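Local coordinates for CdiI immunity protein (Yersinia kristensenii ATCC 33638, PDB 5E3E) that probably protects its own cell by binding the toxic C-terminal domain of the partner CdiA, a nuclease belonging to the RNase A superfamily, at residues Y9-L14 / N71-S76; C16-D21 / E31-Y36; L60-L65 / S84-W89; E5-L10 / K49-Y54. All coordinates share one frame; numbering follows the deposited sequence.

Helix 8-17 links three of the four contacts in this all-helical protein: contact 4 holds its first turn, contact 1 its middle and contact 2 its C-terminal end. Contacts 2 and 4 lie on opposite sides of the chain's centre, with centres about 17 Å apart, whereas contacts 1 and 4 share Tyr9 and Leu10. Contact 1 runs into contact 2 through a probable hydrogen bond from Ser76 N to Phe18 O, 3.0 Å. Trp89 of contact 3 reaches both, its CH2 lying 4.0 Å from Cys75 SG. The toxin chain touches segments of contacts 1 and 2; contacts 3 and 4 meet no other chain of the assembly.

Contact 1 (Y9-L14 / N71-S76); sequences YLSYLL and NKLDCS
Leu14 and Leu73 cross obliquely and form the centre of a buried apolar contact between helix 8-17 and the turn that follows helix 62-72. Leu14 divides its two methyls: CD1 lies 3.9 Å from Leu73 CB, while CD2 faces Cys75 SG at 3.8 Å. The thiol is placed there by a first torsion that sets SG anti to the backbone N (chi1 -176°). Leu73 is forked in the same manner, with CD1 4.1 Å from Leu10 CB and CD2 only 3.2 Å from Ser11 OG, a close approach to a hydroxyl that is itself hydrogen-bonded to Tyr7 O.

Past the leucines the contact turns polar. Water 1 lies within hydrogen-bonding distance of Leu14 O (2.9 Å) and Asp74 O (2.6 Å), with more acceptors around it than it has protons, and is also hydrogen-bonded to Ser76 OG. Asp74, the first residue to leave helical geometry, has positive phi (69°), which turns the chain after helix 62-72.

Asp74 forms salt bridges with Lys26 and Arg92 of the toxin chain, so this turn is also part of the interface. Within the immunity protein, Trp89 of helix 86-96 packs on Leu14 and Cys75, helix 3-6 touches Ser11 and Leu73, and Leu55 of helix 42-56 lies against Leu10.

Contact 2 (C16-D21 / E31-Y36); sequences CYFNQD and ETLAAY
Tyr36 meets one face of the Tyr17 ring with two parts of its side chain, the ring edge and the CB methylene. The aromatic pair is T-shaped, with centroids 5.2 Å apart and planes at 87°, and Tyr36 CD1 is the edge atom, 3.6 Å from Tyr17 CE1. On the same face Tyr36 CB makes a CH-pi contact 3.8 Å from the ring centroid and 14° off the normal. The ring also presses on the helix backbone, with Tyr17 CE2 3.4 Å from Tyr36 CA. With CG anti to its backbone N (chi1 168°), Tyr36 brings its ring round beside CB on that face.

A second CH-pi contact lies one turn back along helix 29-39. Thr32 CG2 sits over a face of the Phe18 ring, 3.9 Å from its centroid, while Leu33 CD2 approaches that ring at its edge, 3.7 Å from CE2. The methyl of Thr32 faces the ring and its hydroxyl is bonded to Asn28 O. Phe18 is the centre of an inverse gamma turn where helix 8-17 ends. Just beyond it Asn19 braces the chain from both ends of its amide: ND2 donates to Cys16 O from above the carbonyl plane, and OD1 accepts from Asp21 N, an Asx turn.

The hydroxyl of Tyr17, a buried residue, has a hydrogen-bond partner in Glu40, and the braced helix exit leads to Asp21, whose carboxylate forms a salt bridge with Arg7 of the toxin chain. Contact between these segments therefore rests on C-H groups against aromatic faces, with polar ends served from outside.

Contact 3 (L60-L65 / S84-W89); sequences LPDDEL and SSSEEW
Asp62 and Ser86 join the N-terminal ends of two helices, 62-72 and 86-96, and the second of these starts with an N-cap: Ser85 OG accepts from Glu88 N at 3.0 Å. Its first torsion puts OG between the backbone N and the carbonyl carbon (chi1 73°), from where it can reach the amide three residues on.

Ser85 leaves the next amide, Ser86 N, to the other segment. Asp62 has CG anti to its backbone N, and its OD1 takes the Ser86 N-H at 2.9 Å. The bond is nearly straight, with an N-H...O angle of 167°, and OD1 is met on its syn side, 17° out of the carboxylate plane. The first turn of helix 86-96 thus has one amide bound by its own cap and another by a carboxylate from helix 62-72; the negative charge of Asp62 probably interacts favourably with the positive end of the helix dipole.

Leu65, one turn after Asp62, supplies the apolar half of the contact. Leu65 CG packs 3.6 Å from Ser86 CB. The Ser86 hydroxyl is hydrogen-bonded to Tyr79 OH and also donates to water 3, which in turn donates to Asp62 OD2. Nearby, Trp89 stacks on Tyr79 one turn further along the helix.

Two more waters bind the carboxylate. Water 4 joins OD2 to Ser84 O, and water 2 donates to Asp62 OD1 at 2.7 Å while accepting from Glu87 N at 2.9 Å.

Contact 4 (E5-L10 / K49-Y54); sequences EKYPYL and KAEIDY
Glu51 reaches from helix 42-56 to the start of helix 8-17 and binds two consecutive backbone amides there, those of Tyr9 and Leu10, one with each carboxylate oxygen. OE1 accepts from Leu10 N at 2.8 Å with an N-H...O angle of 167°, although the donor stands 47° out of the carboxylate plane. OE2 accepts from Tyr9 N at 3.1 Å, on its syn side. Beyond CG the glutamate chain is extended, which carries CD away from its own helix.

Around the carboxylate lies a shell of carbon atoms. Pro8 CD comes within 3.3 Å of OE2, and the Tyr9 ring turns its edge to the same oxygen, CD2 at 3.3 Å, with ring and carboxylate planes 71° apart. On the other oxygen, Tyr7 CB is 3.4 Å from OE1.

Further out, Leu10 slides past Glu51 in the opposite direction and sets CD2 4.1 Å from Ile52 CG1. Ile52 itself packs on Leu90 and Ile93 of helix 86-96, while Leu55 and Leu73 touch Tyr7.

Tyr7 holds the N-cap position, and the carboxylate from another helix serves amides in the first turn that follows. A buried acid held by two N-H groups at a helix N-terminus would probably be stabilised as the anion, its charge offset by those bonds and by the helix dipole.

Contact 1 (Y9-L14 / N71-S76)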
# COMPACT_ATOMS: atom_id res chain seq x y z
N TYR A 9 -5.90 -7.75 -7.72
CA TYR A 9 -5.42 -6.73 -8.65
C TYR A 9 -5.59 -5.31 -8.09
O TYR A 9 -4.70 -4.48 -8.17
CB TYR A 9 -6.02 -6.90 -10.07
CG TYR A 9 -5.56 -8.19 -10.68
CD1 TYR A 9 -4.33 -8.26 -11.29
CD2 TYR A 9 -6.27 -9.39 -10.48
CE1 TYR A 9 -3.84 -9.46 -11.77
CE2 TYR A 9 -5.77 -10.60 -10.96
CZ TYR A 9 -4.53 -10.62 -11.59
OH TYR A 9 -3.97 -11.79 -12.08
N LEU A 10 -6.74 -5.05 -7.52
CA LEU A 10 -6.97 -3.81 -6.80
C LEU A 10 -6.17 -3.74 -5.52
O LEU A 10 -5.66 -2.68 -5.17
CB LEU A 10 -8.45 -3.60 -6.48
CG LEU A 10 -9.23 -2.79 -7.46
CD1 LEU A 10 -10.69 -2.77 -7.02
CD2 LEU A 10 -8.67 -1.36 -7.59
N SER A 11 -6.02 -4.86 -4.83
CA SER A 11 -5.16 -4.86 -3.62
C SER A 11 -3.72 -4.45 -3.99
O SER A 11 -3.10 -3.71 -3.28
CB SER A 11 -5.16 -6.21 -2.93
OG SER A 11 -6.47 -6.49 -2.49
N TYR A 12 -3.23 -4.94 -5.14
CA TYR A 12 -1.89 -4.62 -5.60
C TYR A 12 -1.74 -3.12 -5.90
O TYR A 12 -0.81 -2.50 -5.38
CB TYR A 12 -1.53 -5.45 -6.84
CG TYR A 12 -0.18 -5.13 -7.42
CD1 TYR A 12 0.99 -5.46 -6.73
CD2 TYR A 12 -0.07 -4.49 -8.62
CE1 TYR A 12 2.24 -5.17 -7.26
CE2 TYR A 12 1.17 -4.18 -9.14
CZ TYR A 12 2.33 -4.53 -8.48
OH TYR A 12 3.59 -4.24 -9.03
N LEU A 13 -2.65 -2.55 -6.71
CA LEU A 13 -2.66 -1.11 -6.93
C LEU A 13 -2.68 -0.33 -5.60
O LEU A 13 -1.93 0.59 -5.41
CB LEU A 13 -3.85 -0.67 -7.76
CG LEU A 13 -4.03 0.82 -8.05
CD1 LEU A 13 -2.86 1.35 -8.90
CD2 LEU A 13 -5.37 1.02 -8.75
N LEU A 14 -3.59 -0.70 -4.72
CA LEU A 14 -3.90 0.12 -3.57
C LEU A 14 -2.87 -0.03 -2.45
O LEU A 14 -2.67 0.91 -1.69
CB LEU A 14 -5.32 -0.16 -3.07
CG LEU A 14 -6.44 0.25 -4.04
CD1 LEU A 14 -7.84 -0.00 -3.49
CD2 LEU A 14 -6.31 1.66 -4.54
N ASN A 71 -10.11 0.64 4.02
CA ASN A 71 -9.79 -0.23 5.14
C ASN A 71 -9.56 -1.69 4.81
O ASN A 71 -8.60 -2.27 5.29
CB ASN A 71 -10.87 -0.09 6.20
CG ASN A 71 -11.01 1.36 6.65
OD1 ASN A 71 -10.00 2.05 6.83
ND2 ASN A 71 -12.25 1.85 6.71
N LYS A 72 -10.37 -2.26 3.92
CA LYS A 72 -10.22 -3.68 3.60
C LYS A 72 -9.12 -3.88 2.57
O LYS A 72 -8.15 -4.58 2.82
CB LYS A 72 -11.54 -4.27 3.14
CG LYS A 72 -12.63 -4.11 4.19
CD LYS A 72 -13.93 -4.82 3.84
CE LYS A 72 -14.90 -4.79 5.00
NZ LYS A 72 -16.32 -4.74 4.53
N LEU A 73 -9.23 -3.20 1.44
CA LEU A 73 -8.13 -3.21 0.44
C LEU A 73 -6.92 -2.35 0.88
O LEU A 73 -5.83 -2.52 0.38
CB LEU A 73 -8.64 -2.79 -0.93
CG LEU A 73 -9.75 -3.65 -1.54
CD1 LEU A 73 -10.26 -3.06 -2.83
CD2 LEU A 73 -9.29 -5.07 -1.83
N ASP A 74 -7.15 -1.46 1.85
CA ASP A 74 -6.12 -0.73 2.58
C ASP A 74 -5.34 0.29 1.76
O ASP A 74 -4.11 0.40 1.95
CB ASP A 74 -5.14 -1.67 3.26
CG ASP A 74 -4.42 -0.99 4.45
OD1 ASP A 74 -5.03 -0.09 5.11
OD2 ASP A 74 -3.22 -1.32 4.73
N CYS A 75 -6.05 1.03 0.91
CA CYS A 75 -5.48 2.18 0.19
C CYS A 75 -4.95 3.23 1.19
O CYS A 75 -5.65 3.57 2.13
CB CYS A 75 -6.57 2.84 -0.65
SG CYS A 75 -5.99 4.20 -1.69
N SER A 76 -3.73 3.75 0.98
CA SER A 76 -3.18 4.82 1.89
C SER A 76 -3.57 6.23 1.46
O SER A 76 -3.56 7.15 2.28
CB SER A 76 -1.64 4.77 1.96
OG SER A 76 -1.21 3.53 2.49
O HOH W 1 -1.85 1.19 1.04

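Contact 2 (C16-D21 / E31-Y36)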
# COMPACT_ATOMS: atom_id res chain seq x y z
N CYS A 16 0.56 -1.47 -3.08
CA CYS A 16 1.93 -1.33 -3.52
C CYS A 16 2.16 0.04 -4.15
O CYS A 16 3.28 0.57 -4.06
CB CYS A 16 2.35 -2.43 -4.48
SG CYS A 16 2.55 -4.04 -3.67
N TYR A 17 1.17 0.56 -4.89
CA TYR A 17 1.32 1.85 -5.52
C TYR A 17 0.82 2.92 -4.58
O TYR A 17 1.58 3.85 -4.29
CB TYR A 17 0.64 1.92 -6.90
CG TYR A 17 1.51 1.29 -7.96
CD1 TYR A 17 1.53 -0.09 -8.15
CD2 TYR A 17 2.37 2.09 -8.74
CE1 TYR A 17 2.37 -0.65 -9.09
CE2 TYR A 17 3.18 1.54 -9.70
CZ TYR A 17 3.18 0.18 -9.88
OH TYR A 17 4.02 -0.37 -10.82
N PHE A 18 -0.43 2.83 -4.12
CA PHE A 18 -0.92 3.80 -3.13
C PHE A 18 -0.48 3.48 -1.72
O PHE A 18 -1.26 3.54 -0.78
CB PHE A 18 -2.42 4.03 -3.25
CG PHE A 18 -2.81 4.75 -4.50
CD1 PHE A 18 -2.60 6.10 -4.62
CD2 PHE A 18 -3.33 4.06 -5.59
CE1 PHE A 18 -2.96 6.77 -5.78
CE2 PHE A 18 -3.69 4.74 -6.76
CZ PHE A 18 -3.49 6.09 -6.85
N ASN A 19 0.81 3.16 -1.57
CA ASN A 19 1.43 2.98 -0.27
C ASN A 19 1.59 4.35 0.43
O ASN A 19 1.35 5.38 -0.16
CB ASN A 19 2.75 2.21 -0.38
CG ASN A 19 3.83 2.99 -1.08
OD1 ASN A 19 4.27 4.02 -0.59
ND2 ASN A 19 4.26 2.51 -2.25
N GLN A 20 1.95 4.35 1.71
CA GLN A 20 2.03 5.61 2.45
C GLN A 20 3.04 6.60 1.86
O GLN A 20 2.95 7.81 2.14
CB GLN A 20 2.42 5.35 3.91
CG GLN A 20 1.31 4.73 4.72
CD GLN A 20 1.67 4.53 6.18
OE1 GLN A 20 2.42 5.31 6.78
NE2 GLN A 20 1.11 3.49 6.78
N ASP A 21 3.98 6.09 1.09
CA ASP A 21 5.00 6.91 0.48
C ASP A 21 4.76 7.26 -1.00
O ASP A 21 5.69 7.68 -1.69
CB ASP A 21 6.34 6.21 0.60
CG ASP A 21 6.63 5.78 2.03
OD1 ASP A 21 6.46 6.59 2.94
OD2 ASP A 21 7.00 4.63 2.23
N GLU A 31 -0.17 10.82 -11.03
CA GLU A 31 1.19 10.42 -11.42
C GLU A 31 1.46 9.00 -10.92
O GLU A 31 2.13 8.25 -11.58
CB GLU A 31 2.22 11.42 -10.86
CG GLU A 31 2.18 12.74 -11.66
CD GLU A 31 2.79 13.93 -10.96
OE1 GLU A 31 2.92 13.93 -9.70
OE2 GLU A 31 3.13 14.94 -11.67
N THR A 32 0.87 8.65 -9.79
CA THR A 32 0.92 7.27 -9.29
C THR A 32 0.23 6.28 -10.27
O THR A 32 0.80 5.24 -10.65
CB THR A 32 0.36 7.19 -7.87
OG1 THR A 32 1.16 8.03 -7.02
CG2 THR A 32 0.39 5.74 -7.34
N LEU A 33 -0.98 6.63 -10.69
CA LEU A 33 -1.69 5.84 -11.71
C LEU A 33 -0.90 5.74 -12.99
O LEU A 33 -0.85 4.67 -13.57
CB LEU A 33 -3.08 6.44 -12.00
CG LEU A 33 -4.06 6.43 -10.84
CD1 LEU A 33 -5.36 7.18 -11.15
CD2 LEU A 33 -4.33 5.02 -10.37
N ALA A 34 -0.21 6.80 -13.40
CA ALA A 34 0.58 6.75 -14.61
C ALA A 34 1.79 5.85 -14.46
O ALA A 34 2.17 5.19 -15.41
CB ALA A 34 1.02 8.14 -15.03
N ALA A 35 2.41 5.84 -13.29
CA ALA A 35 3.55 4.96 -13.03
C ALA A 35 3.12 3.48 -13.07
O ALA A 35 3.84 2.64 -13.62
CB ALA A 35 4.18 5.27 -11.67
N TYR A 36 1.95 3.18 -12.50
CA TYR A 36 1.39 1.85 -12.58
C TYR A 36 1.16 1.45 -14.04
O TYR A 36 1.57 0.37 -14.48
CB TYR A 36 0.10 1.82 -11.79
CG TYR A 36 -0.75 0.62 -11.99
CD1 TYR A 36 -0.63 -0.48 -11.15
CD2 TYR A 36 -1.76 0.61 -12.93
CE1 TYR A 36 -1.44 -1.60 -11.30
CE2 TYR A 36 -2.58 -0.50 -13.08
CZ TYR A 36 -2.43 -1.60 -12.27
OH TYR A 36 -3.27 -2.66 -12.43

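Contact 3 (L60-L65 / S84-W89)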
# COMPACT_ATOMS: atom_id res chain seq x y z
N LEU A 60 -23.07 0.10 -4.41
CA LEU A 60 -23.05 0.10 -2.94
C LEU A 60 -23.26 1.49 -2.38
O LEU A 60 -22.81 2.48 -2.98
CB LEU A 60 -21.72 -0.44 -2.39
CG LEU A 60 -21.33 -1.85 -2.75
CD1 LEU A 60 -19.96 -2.20 -2.23
CD2 LEU A 60 -22.35 -2.86 -2.19
N PRO A 61 -23.87 1.58 -1.19
CA PRO A 61 -23.79 2.78 -0.36
C PRO A 61 -22.36 3.28 -0.22
O PRO A 61 -21.45 2.47 0.00
CB PRO A 61 -24.32 2.30 0.98
CG PRO A 61 -25.30 1.21 0.61
CD PRO A 61 -24.61 0.50 -0.51
N ASP A 62 -22.14 4.59 -0.36
CA ASP A 62 -20.78 5.08 -0.39
C ASP A 62 -19.97 4.70 0.83
O ASP A 62 -18.77 4.46 0.73
CB ASP A 62 -20.74 6.60 -0.55
CG ASP A 62 -19.32 7.10 -0.81
OD1 ASP A 62 -18.79 6.66 -1.82
OD2 ASP A 62 -18.77 7.83 0.05
N ASP A 63 -20.59 4.72 2.01
CA ASP A 63 -19.84 4.37 3.21
C ASP A 63 -19.28 2.93 3.16
O ASP A 63 -18.15 2.69 3.65
CB ASP A 63 -20.64 4.68 4.50
CG ASP A 63 -21.93 3.87 4.66
OD1 ASP A 63 -22.38 3.16 3.75
OD2 ASP A 63 -22.55 3.99 5.77
N GLU A 64 -20.03 2.01 2.54
CA GLU A 64 -19.55 0.63 2.42
C GLU A 64 -18.43 0.53 1.39
O GLU A 64 -17.43 -0.13 1.64
CB GLU A 64 -20.69 -0.35 2.10
CG GLU A 64 -21.77 -0.37 3.17
CD GLU A 64 -23.04 -1.16 2.80
OE1 GLU A 64 -22.99 -2.10 1.97
OE2 GLU A 64 -24.10 -0.84 3.37
N LEU A 65 -18.56 1.19 0.26
CA LEU A 65 -17.51 1.18 -0.75
C LEU A 65 -16.28 1.85 -0.21
O LEU A 65 -15.17 1.36 -0.44
CB LEU A 65 -17.95 1.80 -2.07
CG LEU A 65 -16.97 1.71 -3.23
CD1 LEU A 65 -16.46 0.29 -3.43
CD2 LEU A 65 -17.67 2.28 -4.46
N SER A 84 -15.85 13.25 -4.53
CA SER A 84 -17.13 13.34 -3.81
C SER A 84 -17.62 11.98 -3.36
O SER A 84 -18.45 11.92 -2.45
CB SER A 84 -18.24 13.96 -4.67
OG SER A 84 -18.57 13.13 -5.81
N SER A 85 -17.14 10.92 -3.99
CA SER A 85 -17.59 9.56 -3.68
C SER A 85 -16.55 8.56 -4.13
O SER A 85 -15.72 8.84 -5.01
CB SER A 85 -18.95 9.23 -4.35
OG SER A 85 -18.77 9.03 -5.76
N SER A 86 -16.64 7.36 -3.57
CA SER A 86 -15.78 6.26 -3.95
C SER A 86 -16.07 5.81 -5.39
O SER A 86 -15.15 5.50 -6.14
CB SER A 86 -15.91 5.11 -2.95
OG SER A 86 -15.57 5.53 -1.63
N GLU A 87 -17.34 5.79 -5.79
CA GLU A 87 -17.68 5.53 -7.20
C GLU A 87 -16.96 6.47 -8.14
O GLU A 87 -16.44 6.06 -9.16
CB GLU A 87 -19.19 5.70 -7.42
CG GLU A 87 -19.66 5.51 -8.86
CD GLU A 87 -21.15 5.75 -9.05
OE1 GLU A 87 -21.58 5.81 -10.22
OE2 GLU A 87 -21.89 5.84 -8.05
N GLU A 88 -16.98 7.75 -7.84
CA GLU A 88 -16.36 8.71 -8.76
C GLU A 88 -14.83 8.48 -8.86
O GLU A 88 -14.24 8.60 -9.92
CB GLU A 88 -16.72 10.14 -8.42
CG GLU A 88 -18.20 10.48 -8.61
CD GLU A 88 -18.79 10.07 -9.95
OE1 GLU A 88 -18.12 10.26 -10.98
OE2 GLU A 88 -19.94 9.53 -10.00
N TRP A 89 -14.18 8.17 -7.75
CA TRP A 89 -12.74 7.95 -7.79
C TRP A 89 -12.46 6.69 -8.60
O TRP A 89 -11.55 6.68 -9.43
CB TRP A 89 -12.11 7.82 -6.41
CG TRP A 89 -10.63 7.76 -6.51
CD1 TRP A 89 -9.83 8.61 -7.24
CD2 TRP A 89 -9.75 6.78 -5.96
NE1 TRP A 89 -8.52 8.24 -7.16
CE2 TRP A 89 -8.44 7.11 -6.37
CE3 TRP A 89 -9.93 5.68 -5.12
CZ2 TRP A 89 -7.33 6.38 -5.98
CZ3 TRP A 89 -8.84 4.95 -4.75
CH2 TRP A 89 -7.56 5.30 -5.16
O HOH W 2 -19.73 5.67 -4.12
O HOH W 3 -16.05 7.88 -0.39
O HOH W 4 -19.60 10.58 -0.20

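Contact 4 (E5-L10 / K49-Y54)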
# COMPACT_ATOMS: atom_id res chain seq x y z
N GLU A 5 -7.39 -12.15 -1.43
CA GLU A 5 -7.40 -13.45 -2.12
C GLU A 5 -8.29 -13.36 -3.34
O GLU A 5 -7.99 -13.99 -4.35
CB GLU A 5 -7.91 -14.59 -1.21
CG GLU A 5 -7.02 -14.84 0.01
CD GLU A 5 -7.51 -15.97 0.89
OE1 GLU A 5 -8.71 -16.34 0.82
OE2 GLU A 5 -6.68 -16.48 1.68
N LYS A 6 -9.39 -12.62 -3.26
CA LYS A 6 -10.34 -12.48 -4.38
C LYS A 6 -10.26 -11.19 -5.18
O LYS A 6 -10.63 -11.18 -6.36
CB LYS A 6 -11.76 -12.68 -3.88
CG LYS A 6 -11.98 -14.00 -3.15
CD LYS A 6 -11.58 -15.25 -3.94
CE LYS A 6 -11.86 -16.52 -3.14
NZ LYS A 6 -11.50 -17.73 -3.91
N TYR A 7 -9.71 -10.13 -4.55
CA TYR A 7 -9.41 -8.88 -5.21
C TYR A 7 -7.90 -8.57 -5.26
O TYR A 7 -7.46 -7.48 -4.87
CB TYR A 7 -10.19 -7.71 -4.57
CG TYR A 7 -11.68 -7.81 -4.79
CD1 TYR A 7 -12.47 -8.64 -3.97
CD2 TYR A 7 -12.31 -7.09 -5.78
CE1 TYR A 7 -13.84 -8.69 -4.16
CE2 TYR A 7 -13.70 -7.15 -5.99
CZ TYR A 7 -14.45 -7.99 -5.19
OH TYR A 7 -15.82 -8.01 -5.39
N PRO A 8 -7.11 -9.47 -5.83
CA PRO A 8 -5.68 -9.21 -5.75
C PRO A 8 -5.21 -8.04 -6.62
O PRO A 8 -4.19 -7.44 -6.31
CB PRO A 8 -5.06 -10.53 -6.23
CG PRO A 8 -6.08 -11.11 -7.14
CD PRO A 8 -7.39 -10.76 -6.48
N TYR A 9 -5.90 -7.75 -7.72
CA TYR A 9 -5.42 -6.73 -8.65
C TYR A 9 -5.59 -5.31 -8.09
O TYR A 9 -4.70 -4.48 -8.17
CB TYR A 9 -6.02 -6.90 -10.07
CG TYR A 9 -5.56 -8.19 -10.68
CD1 TYR A 9 -4.33 -8.26 -11.29
CD2 TYR A 9 -6.27 -9.39 -10.48
CE1 TYR A 9 -3.84 -9.46 -11.77
CE2 TYR A 9 -5.77 -10.60 -10.96
CZ TYR A 9 -4.53 -10.62 -11.59
OH TYR A 9 -3.97 -11.79 -12.08
N LEU A 10 -6.74 -5.05 -7.52
CA LEU A 10 -6.97 -3.81 -6.80
C LEU A 10 -6.17 -3.74 -5.52
O LEU A 10 -5.66 -2.68 -5.17
CB LEU A 10 -8.45 -3.60 -6.48
CG LEU A 10 -9.23 -2.79 -7.46
CD1 LEU A 10 -10.69 -2.77 -7.02
CD2 LEU A 10 -8.67 -1.36 -7.59
N LYS A 49 -8.99 -3.40 -13.87
CA LYS A 49 -10.21 -2.75 -14.34
C LYS A 49 -11.41 -3.68 -14.14
O LYS A 49 -12.49 -3.22 -13.77
CB LYS A 49 -10.06 -2.34 -15.81
CG LYS A 49 -9.16 -1.10 -15.92
CD LYS A 49 -8.69 -0.80 -17.34
CE LYS A 49 -9.82 -0.45 -18.24
NZ LYS A 49 -9.29 -0.34 -19.63
N ALA A 50 -11.23 -4.97 -14.39
CA ALA A 50 -12.35 -5.93 -14.19
C ALA A 50 -12.82 -5.91 -12.74
O ALA A 50 -14.03 -5.94 -12.50
CB ALA A 50 -11.97 -7.33 -14.61
N GLU A 51 -11.89 -5.84 -11.80
CA GLU A 51 -12.25 -5.73 -10.37
C GLU A 51 -12.99 -4.42 -10.04
O GLU A 51 -13.97 -4.43 -9.32
CB GLU A 51 -11.03 -5.88 -9.46
CG GLU A 51 -10.47 -7.28 -9.48
CD GLU A 51 -9.35 -7.51 -8.45
OE1 GLU A 51 -9.07 -6.61 -7.64
OE2 GLU A 51 -8.77 -8.61 -8.50
N ILE A 52 -12.55 -3.29 -10.61
CA ILE A 52 -13.32 -2.07 -10.48
C ILE A 52 -14.76 -2.29 -10.95
O ILE A 52 -15.69 -1.83 -10.30
CB ILE A 52 -12.68 -0.91 -11.25
CG1 ILE A 52 -11.37 -0.53 -10.59
CG2 ILE A 52 -13.69 0.24 -11.39
CD1 ILE A 52 -10.65 0.69 -11.20
N ASP A 53 -14.94 -2.98 -12.07
CA ASP A 53 -16.27 -3.16 -12.59
C ASP A 53 -17.12 -4.03 -11.66
O ASP A 53 -18.32 -3.76 -11.51
CB ASP A 53 -16.24 -3.79 -13.98
CG ASP A 53 -16.06 -2.78 -15.06
OD1 ASP A 53 -16.56 -1.64 -14.90
OD2 ASP A 53 -15.50 -3.16 -16.10
N TYR A 54 -16.51 -5.03 -11.04
CA TYR A 54 -17.25 -5.88 -10.08
C TYR A 54 -17.75 -5.03 -8.92
O TYR A 54 -18.86 -5.26 -8.40
CB TYR A 54 -16.40 -7.03 -9.53
CG TYR A 54 -16.34 -8.21 -10.47
CD1 TYR A 54 -17.50 -8.95 -10.74
CD2 TYR A 54 -15.15 -8.61 -11.04
CE1 TYR A 54 -17.47 -10.03 -11.61
CE2 TYR A 54 -15.10 -9.69 -11.89
CZ TYR A 54 -16.28 -10.41 -12.16
OH TYR A 54 -16.24 -11.47 -13.05